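Local coordinates for AB hydrolase-1 domain-containing protein (Streptococcus mutans, PDB 4L9A) that is an alpha/beta hydrolase that probably acts as a carboxylesterase, at residues N87-L93 against D213-A219. Numbering follows the deposited sequence.
Sequences NQANVGL and DFKIRLA
Both segments are loops, the first running into helix 93-106 at L93, and they lie side by side in the same direction: CA of N87 lies 5.2 Å from CA of F214, A89 CA 5.1 Å from K215 CA, and V91 CA 5.2 Å from L218 CA. In 87-93, a type I turn spans Q88 to V91, closed by V91 N to Q88 O at 2.9 Å, and G92 occupies the N-cap position of helix 93-106. Start at D213, whose O receives a weak hydrogen bond from N87 ND2 at 3.0 Å. F214 has its CA-to-CB bond directed away from 87-93, and its side chain touches L205 of helix 188-206. Next, K215 N donates to N87 OD1 (3.0 Å); the same OD1, with N87 chi1 at t, accepts from A89 N at 2.9 Å, making an Asx turn. K215 O then takes Q88 N at 2.9 Å, while K215 CG touches A89 CB at 3.8 Å. I216 O accepts from N79. From R217 on, the polar links run through water: one joins R217 O (2.8 Å) to Q88 O (3.2 Å), another L218 N (3.2 Å) to Q88 OE1 (2.6 Å). L218, chi1 and chi2 both p, packs directly, CB 4.1 Å from V91 CG1 and CD1 4.1 Å from L93 CB. At A219, N donates to a water 2.6 Å away that also binds V91 O (2.9 Å), and O takes a water at 2.5 Å shared with L93 N (2.9 Å). The N87 side chain thus closes an Asx turn and also bonds the backbone of 213-219, in a surface junction between two loops of the alpha/beta hydrolase fold.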
ATOM      1  N   ASN A  87       9.184  -7.658 -16.951  1.00 29.74           N
ATOM      2  CA  ASN A  87       9.318  -6.284 -17.418  1.00 21.43           C
ATOM      3  C   ASN A  87       7.979  -5.568 -17.287  1.00 30.74           C
ATOM      4  O   ASN A  87       6.952  -6.099 -17.720  1.00 26.77           O
ATOM      5  CB  ASN A  87       9.777  -6.253 -18.870  1.00 22.87           C
ATOM      6  CG  ASN A  87      10.326  -4.891 -19.270  1.00 30.26           C
ATOM      7  OD1 ASN A  87      10.130  -3.904 -18.558  1.00 29.61           O
ATOM      8  ND2 ASN A  87      11.033  -4.839 -20.384  1.00 31.09           N
ATOM      9  N   GLN A  88       7.991  -4.370 -16.694  1.00 28.47           N
ATOM     10  CA  GLN A  88       6.779  -3.557 -16.535  1.00 23.17           C
ATOM     11  C   GLN A  88       6.707  -2.376 -17.526  1.00 23.51           C
ATOM     12  O   GLN A  88       5.766  -1.586 -17.492  1.00 27.84           O
ATOM     13  CB  GLN A  88       6.638  -3.072 -15.078  1.00 28.87           C
ATOM     14  CG  GLN A  88       6.420  -4.225 -14.070  1.00 27.17           C
ATOM     15  CD  GLN A  88       5.070  -4.898 -14.242  1.00 25.61           C
ATOM     16  OE1 GLN A  88       4.023  -4.310 -13.945  1.00 27.77           O
ATOM     17  NE2 GLN A  88       5.085  -6.129 -14.738  1.00 21.40           N
ATOM     18  N   ALA A  89       7.682  -2.290 -18.425  1.00 27.72           N
ATOM     19  CA  ALA A  89       7.735  -1.233 -19.437  1.00 30.16           C
ATOM     20  C   ALA A  89       6.428  -0.959 -20.176  1.00 37.92           C
ATOM     21  O   ALA A  89       6.121   0.198 -20.466  1.00 34.17           O
ATOM     22  CB  ALA A  89       8.844  -1.515 -20.447  1.00 34.78           C
ATOM     23  N   ASN A  90       5.673  -2.005 -20.510  1.00 29.25           N
ATOM     24  CA  ASN A  90       4.438  -1.821 -21.275  1.00 34.76           C
ATOM     25  C   ASN A  90       3.179  -1.903 -20.417  1.00 34.64           C
ATOM     26  O   ASN A  90       2.080  -2.052 -20.941  1.00 41.22           O
ATOM     27  CB  ASN A  90       4.354  -2.829 -22.430  1.00 31.81           C
ATOM     28  CG  ASN A  90       5.329  -2.519 -23.530  1.00 37.80           C
ATOM     29  OD1 ASN A  90       5.504  -1.357 -23.896  1.00 35.32           O
ATOM     30  ND2 ASN A  90       5.987  -3.554 -24.063  1.00 32.25           N
ATOM     31  N   VAL A  91       3.356  -1.834 -19.099  1.00 29.83           N
ATOM     32  CA  VAL A  91       2.235  -1.929 -18.165  1.00 24.90           C
ATOM     33  C   VAL A  91       1.822  -0.518 -17.751  1.00 33.90           C
ATOM     34  O   VAL A  91       2.674   0.315 -17.465  1.00 29.85           O
ATOM     35  CB  VAL A  91       2.608  -2.782 -16.934  1.00 24.47           C
ATOM     36  CG1 VAL A  91       1.444  -2.878 -15.973  1.00 21.27           C
ATOM     37  CG2 VAL A  91       3.054  -4.198 -17.388  1.00 29.97           C
ATOM     38  N   GLY A  92       0.523  -0.238 -17.772  1.00 28.09           N
ATOM     39  CA  GLY A  92       0.023   1.049 -17.310  1.00 34.79           C
ATOM     40  C   GLY A  92      -0.768   0.868 -16.035  1.00 32.62           C
ATOM     41  O   GLY A  92      -1.148  -0.257 -15.703  1.00 26.92           O
ATOM     42  N   LEU A  93      -1.015   1.959 -15.309  1.00 31.07           N
ATOM     43  CA  LEU A  93      -1.779   1.872 -14.065  1.00 30.53           C
ATOM     44  C   LEU A  93      -3.122   1.189 -14.336  1.00 29.43           C
ATOM     45  O   LEU A  93      -3.626   0.421 -13.519  1.00 23.67           O
ATOM     46  CB  LEU A  93      -2.012   3.262 -13.456  1.00 35.46           C
ATOM     47  CG  LEU A  93      -2.759   3.285 -12.116  1.00 31.32           C
ATOM     48  CD1 LEU A  93      -2.048   2.409 -11.072  1.00 27.09           C
ATOM     49  CD2 LEU A  93      -2.962   4.738 -11.595  1.00 32.27           C
ATOM     50  N   ASP A 213      16.048  -3.239 -21.462  1.00 50.70           N
ATOM     51  CA  ASP A 213      14.682  -2.748 -21.543  1.00 52.65           C
ATOM     52  C   ASP A 213      13.920  -2.819 -20.214  1.00 41.47           C
ATOM     53  O   ASP A 213      12.780  -2.373 -20.126  1.00 40.28           O
ATOM     54  CB  ASP A 213      13.915  -3.503 -22.635  1.00 62.78           C
ATOM     55  CG  ASP A 213      14.604  -3.443 -23.990  1.00 70.27           C
ATOM     56  OD1 ASP A 213      15.324  -2.462 -24.247  1.00 72.44           O
ATOM     57  OD2 ASP A 213      14.412  -4.384 -24.798  1.00 67.21           O
ATOM     58  N   PHE A 214      14.542  -3.370 -19.178  1.00 38.82           N
ATOM     59  CA  PHE A 214      13.808  -3.667 -17.947  1.00 30.26           C
ATOM     60  C   PHE A 214      13.344  -2.439 -17.188  1.00 38.42           C
ATOM     61  O   PHE A 214      14.139  -1.554 -16.889  1.00 38.25           O
ATOM     62  CB  PHE A 214      14.641  -4.524 -16.997  1.00 31.34           C
ATOM     63  CG  PHE A 214      13.896  -4.938 -15.767  1.00 30.54           C
ATOM     64  CD1 PHE A 214      14.117  -4.307 -14.558  1.00 31.66           C
ATOM     65  CD2 PHE A 214      12.945  -5.947 -15.828  1.00 30.50           C
ATOM     66  CE1 PHE A 214      13.417  -4.694 -13.418  1.00 26.72           C
ATOM     67  CE2 PHE A 214      12.240  -6.328 -14.703  1.00 29.46           C
ATOM     68  CZ  PHE A 214      12.481  -5.708 -13.497  1.00 31.29           C
ATOM     69  N   LYS A 215      12.053  -2.409 -16.867  1.00 30.82           N
ATOM     70  CA  LYS A 215      11.478  -1.385 -16.004  1.00 32.45           C
ATOM     71  C   LYS A 215      10.796  -2.101 -14.859  1.00 30.63           C
ATOM     72  O   LYS A 215       9.934  -2.958 -15.081  1.00 30.65           O
ATOM     73  CB  LYS A 215      10.445  -0.547 -16.754  1.00 33.63           C
ATOM     74  CG  LYS A 215      11.017   0.244 -17.912  1.00 48.48           C
ATOM     75  CD  LYS A 215      12.122   1.170 -17.445  1.00 53.77           C
ATOM     76  CE  LYS A 215      12.828   1.805 -18.631  1.00 67.41           C
ATOM     77  NZ  LYS A 215      11.856   2.439 -19.570  1.00 70.59           N
ATOM     78  N   ILE A 216      11.175  -1.752 -13.637  1.00 22.79           N
ATOM     79  CA  ILE A 216      10.703  -2.486 -12.475  1.00 28.28           C
ATOM     80  C   ILE A 216       9.250  -2.136 -12.141  1.00 25.65           C
ATOM     81  O   ILE A 216       8.530  -2.925 -11.520  1.00 26.53           O
ATOM     82  CB  ILE A 216      11.618  -2.258 -11.262  1.00 30.80           C
ATOM     83  CG1 ILE A 216      11.307  -3.281 -10.164  1.00 39.77           C
ATOM     84  CG2 ILE A 216      11.490  -0.813 -10.754  1.00 32.78           C
ATOM     85  CD1 ILE A 216      12.452  -3.515  -9.212  1.00 42.15           C
ATOM     86  N   ARG A 217       8.794  -0.974 -12.585  1.00 22.86           N
ATOM     87  CA  ARG A 217       7.434  -0.558 -12.236  1.00 26.36           C
ATOM     88  C   ARG A 217       6.733   0.189 -13.364  1.00 21.36           C
ATOM     89  O   ARG A 217       7.370   0.865 -14.161  1.00 28.70           O
ATOM     90  CB  ARG A 217       7.454   0.308 -10.980  1.00 43.00           C
ATOM     91  CG  ARG A 217       6.076   0.647 -10.430  1.00 60.83           C
ATOM     92  CD  ARG A 217       6.180   1.191  -9.011  1.00 71.63           C
ATOM     93  NE  ARG A 217       7.002   0.314  -8.181  1.00 79.36           N
ATOM     94  CZ  ARG A 217       8.309   0.474  -7.985  1.00 75.72           C
ATOM     95  NH1 ARG A 217       8.954   1.492  -8.550  1.00 68.18           N
ATOM     96  NH2 ARG A 217       8.970  -0.385  -7.220  1.00 74.51           N
ATOM     97  N   LEU A 218       5.416   0.067 -13.416  1.00 26.88           N
ATOM     98  CA  LEU A 218       4.635   0.782 -14.413  1.00 30.50           C
ATOM     99  C   LEU A 218       4.845   2.291 -14.261  1.00 32.35           C
ATOM    100  O   LEU A 218       5.076   2.785 -13.167  1.00 30.10           O
ATOM    101  CB  LEU A 218       3.156   0.418 -14.286  1.00 34.77           C
ATOM    102  CG  LEU A 218       2.439   0.770 -12.977  1.00 31.96           C
ATOM    103  CD1 LEU A 218       1.939   2.222 -12.993  1.00 30.58           C
ATOM    104  CD2 LEU A 218       1.288  -0.212 -12.750  1.00 34.73           C
ATOM    105  N   ALA A 219       4.786   3.022 -15.363  1.00 37.02           N
ATOM    106  CA  ALA A 219       4.971   4.465 -15.293  1.00 41.72           C
ATOM    107  C   ALA A 219       3.623   5.169 -15.150  1.00 42.48           C
ATOM    108  O   ALA A 219       2.635   4.771 -15.782  1.00 40.07           O
ATOM    109  CB  ALA A 219       5.716   4.967 -16.522  1.00 43.04           C
TER
HETATM  110  O   HOH W   1       4.028  -2.496 -12.068  1.00 29.22           O
HETATM  111  O   HOH W   2       7.338   1.167 -16.973  1.00 47.24           O
HETATM  112  O   HOH W   3       5.208   1.803 -17.656  1.00 47.68           O
HETATM  113  O   HOH W   4       0.131   4.464 -16.044  1.00 30.38           O